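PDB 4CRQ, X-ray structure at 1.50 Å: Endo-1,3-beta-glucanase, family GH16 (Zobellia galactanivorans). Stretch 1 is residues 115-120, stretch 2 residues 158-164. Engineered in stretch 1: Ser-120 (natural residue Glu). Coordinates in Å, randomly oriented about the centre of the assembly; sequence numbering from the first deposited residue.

Stretch 1 (115-120) EIDIMS
Stretch 2, residues 158-164: IYSVEWD

Stretch 2 is extended from Ile-158 to Trp-163, with phi/psi of -98/122 at Ile-158, -111/126 at Tyr-159, -148/161 at Ser-160, -127/144 at Val-161, -107/120 at Glu-162 and -122/119 at Trp-163, and leaves the strand at Asp-164 (-127/-173). Stretch 1 is extended through Glu-115 (-143/134), Ile-116 (-118/111) and Asp-117 (-91/107), turns a corner at Ile-118 (-76/-46), and is extended again at Met-119 (-142/132) and Ser-120 (-140/153). The touching parts run nearly antiparallel: CA of Ile-116 to CA of Met-119 lies 161° from CA of Tyr-159 to CA of Trp-163. The register sets CA of Ile-118 6.0 Å from CA of Val-161 and CA of Met-119 6.3 Å from CA of Tyr-159, and 356 Å² of surface is buried, both sides summed.

The two segments, parts of one chain, pack through side chains, with no hydrogen bond between them. In stretch 2 the alternation of a strand sends the CA-to-CB bonds of Tyr-159, Val-161 and Trp-163 toward stretch 1, while that of Ser-160 (chi1 65°, p) points away. In stretch 1, the CA-to-CB bonds of Ile-116, Ile-118 and Met-119 point toward stretch 2 and that of Asp-117 (chi1 m) points away; the corner lets the neighbours Ile-118 and Met-119 both face the contact.

Ile-116 (m, t) lays CD1 over one face of the Trp-163 indole (chi1 168°, chi2 33°), 4.2 Å from the centroid of the six-membered ring and 14° off its normal, a CH-pi contact; its CG2 lies 4.2 Å from CG1 of Val-161 (chi1 -72°, m). Ile-118 (m, t) places CG1 3.8 Å from CG2 of Val-161, an apolar van der Waals contact, and its CG2 reaches the backbone of the strand, 3.6 Å from C of Ser-160 and 3.9 Å from C of Tyr-159. Met-119 (t, m, m) covers one face of the Tyr-159 ring (chi1 -62°, chi2 -81°): CG lies 3.4 Å from CD1 of Tyr-159 and 3.6 Å from the ring centroid, 19° off the normal, so its C-H group meets the pi cloud. SD of Met-119 follows at 4.9 Å from the same centroid, adding a sulfur-aromatic contact.

Beyond reach of stretch 2, Glu-115 (t, t, chi3 -22°) brings OE2 to 2.4 Å from OD1 of Asp-117. Ser-120 (chi1 63°, p), engineered in place of the natural Glu, makes no contact with stretch 2.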

# COMPACT_ATOMS: atom_id res chain seq x y z
N GLU A 115 -5.84 8.11 4.59
CA GLU A 115 -5.04 7.03 4.07
C GLU A 115 -5.46 5.74 4.73
O GLU A 115 -5.59 5.67 5.95
CB GLU A 115 -3.56 7.30 4.36
CG GLU A 115 -2.58 6.21 3.89
CD GLU A 115 -1.12 6.48 4.27
OE1 GLU A 115 -0.73 7.64 4.52
OE2 GLU A 115 -0.32 5.53 4.32
N ILE A 116 -5.63 4.69 3.92
CA ILE A 116 -5.93 3.35 4.43
C ILE A 116 -4.78 2.46 4.01
O ILE A 116 -4.61 2.20 2.82
CB ILE A 116 -7.27 2.76 3.90
CG1 ILE A 116 -8.46 3.73 4.13
CG2 ILE A 116 -7.54 1.36 4.53
CD1 ILE A 116 -9.76 3.29 3.46
N ASP A 117 -3.97 2.02 4.98
CA ASP A 117 -2.90 1.07 4.72
C ASP A 117 -3.47 -0.33 4.92
O ASP A 117 -3.73 -0.74 6.06
CB ASP A 117 -1.69 1.32 5.64
CG ASP A 117 -1.13 2.73 5.48
OD1 ASP A 117 -1.05 3.22 4.34
OD2 ASP A 117 -0.76 3.36 6.49
N ILE A 118 -3.68 -1.06 3.81
CA ILE A 118 -4.30 -2.39 3.86
C ILE A 118 -3.26 -3.40 4.37
O ILE A 118 -3.55 -4.23 5.24
CB ILE A 118 -4.88 -2.79 2.49
CG1 ILE A 118 -5.91 -1.71 2.08
CG2 ILE A 118 -5.48 -4.20 2.55
CD1 ILE A 118 -6.42 -1.91 0.68
N MET A 119 -2.05 -3.32 3.80
CA MET A 119 -0.95 -4.15 4.25
C MET A 119 0.32 -3.30 4.19
O MET A 119 0.56 -2.64 3.18
CB MET A 119 -0.80 -5.39 3.35
CG MET A 119 0.38 -6.33 3.71
SD MET A 119 2.04 -5.75 3.27
CE MET A 119 1.96 -5.67 1.47
N SER A 120 1.12 -3.33 5.27
CA SER A 120 2.52 -2.85 5.17
C SER A 120 3.37 -3.81 6.01
O SER A 120 2.87 -4.46 6.95
CB SER A 120 2.68 -1.39 5.57
OG SER A 120 2.34 -1.20 6.91
N ILE A 158 -3.73 -13.42 1.39
CA ILE A 158 -4.75 -12.46 0.96
C ILE A 158 -4.78 -11.31 1.98
O ILE A 158 -5.00 -11.55 3.18
CB ILE A 158 -6.16 -13.09 0.90
CG1 ILE A 158 -6.14 -14.44 0.11
CG2 ILE A 158 -7.18 -12.07 0.35
CD1 ILE A 158 -5.69 -14.39 -1.35
N TYR A 159 -4.55 -10.08 1.50
CA TYR A 159 -4.61 -8.90 2.38
C TYR A 159 -5.82 -8.09 1.98
O TYR A 159 -5.94 -7.75 0.79
CB TYR A 159 -3.35 -8.07 2.22
CG TYR A 159 -2.12 -8.86 2.62
CD1 TYR A 159 -1.76 -8.98 3.98
CD2 TYR A 159 -1.31 -9.50 1.65
CE1 TYR A 159 -0.65 -9.70 4.35
CE2 TYR A 159 -0.17 -10.23 2.02
CZ TYR A 159 0.17 -10.33 3.38
OH TYR A 159 1.27 -11.03 3.83
N SER A 160 -6.72 -7.76 2.93
CA SER A 160 -7.92 -7.03 2.53
C SER A 160 -8.40 -6.10 3.63
O SER A 160 -8.04 -6.26 4.81
CB SER A 160 -9.05 -8.02 2.17
OG SER A 160 -9.44 -8.75 3.33
N VAL A 161 -9.22 -5.13 3.23
CA VAL A 161 -10.00 -4.34 4.15
C VAL A 161 -11.44 -4.41 3.72
O VAL A 161 -11.70 -4.44 2.51
CB VAL A 161 -9.58 -2.85 4.26
CG1 VAL A 161 -8.26 -2.73 4.98
CG2 VAL A 161 -9.60 -2.13 2.88
N GLU A 162 -12.36 -4.44 4.68
CA GLU A 162 -13.79 -4.21 4.39
C GLU A 162 -14.11 -2.83 4.94
O GLU A 162 -13.95 -2.58 6.14
CB GLU A 162 -14.69 -5.26 5.01
CG GLU A 162 -14.65 -6.59 4.31
CD GLU A 162 -15.46 -7.67 5.00
OE1 GLU A 162 -16.07 -7.45 6.08
OE2 GLU A 162 -15.49 -8.78 4.44
N TRP A 163 -14.55 -1.94 4.05
CA TRP A 163 -14.80 -0.55 4.36
C TRP A 163 -16.23 -0.19 4.04
O TRP A 163 -16.62 -0.33 2.91
CB TRP A 163 -13.79 0.25 3.54
CG TRP A 163 -13.96 1.74 3.41
CD1 TRP A 163 -14.48 2.65 4.35
CD2 TRP A 163 -13.58 2.54 2.27
NE1 TRP A 163 -14.45 3.93 3.85
CE2 TRP A 163 -13.92 3.94 2.60
CE3 TRP A 163 -13.01 2.26 1.02
CZ2 TRP A 163 -13.69 4.99 1.71
CZ3 TRP A 163 -12.78 3.32 0.13
CH2 TRP A 163 -13.12 4.66 0.47
N ASP A 164 -17.00 0.24 5.04
CA ASP A 164 -18.37 0.71 4.81
C ASP A 164 -18.52 2.11 5.44
O ASP A 164 -17.53 2.69 5.93
CB ASP A 164 -19.41 -0.29 5.32
CG ASP A 164 -19.33 -0.54 6.81
OD1 ASP A 164 -18.89 0.31 7.61
OD2 ASP A 164 -19.74 -1.66 7.15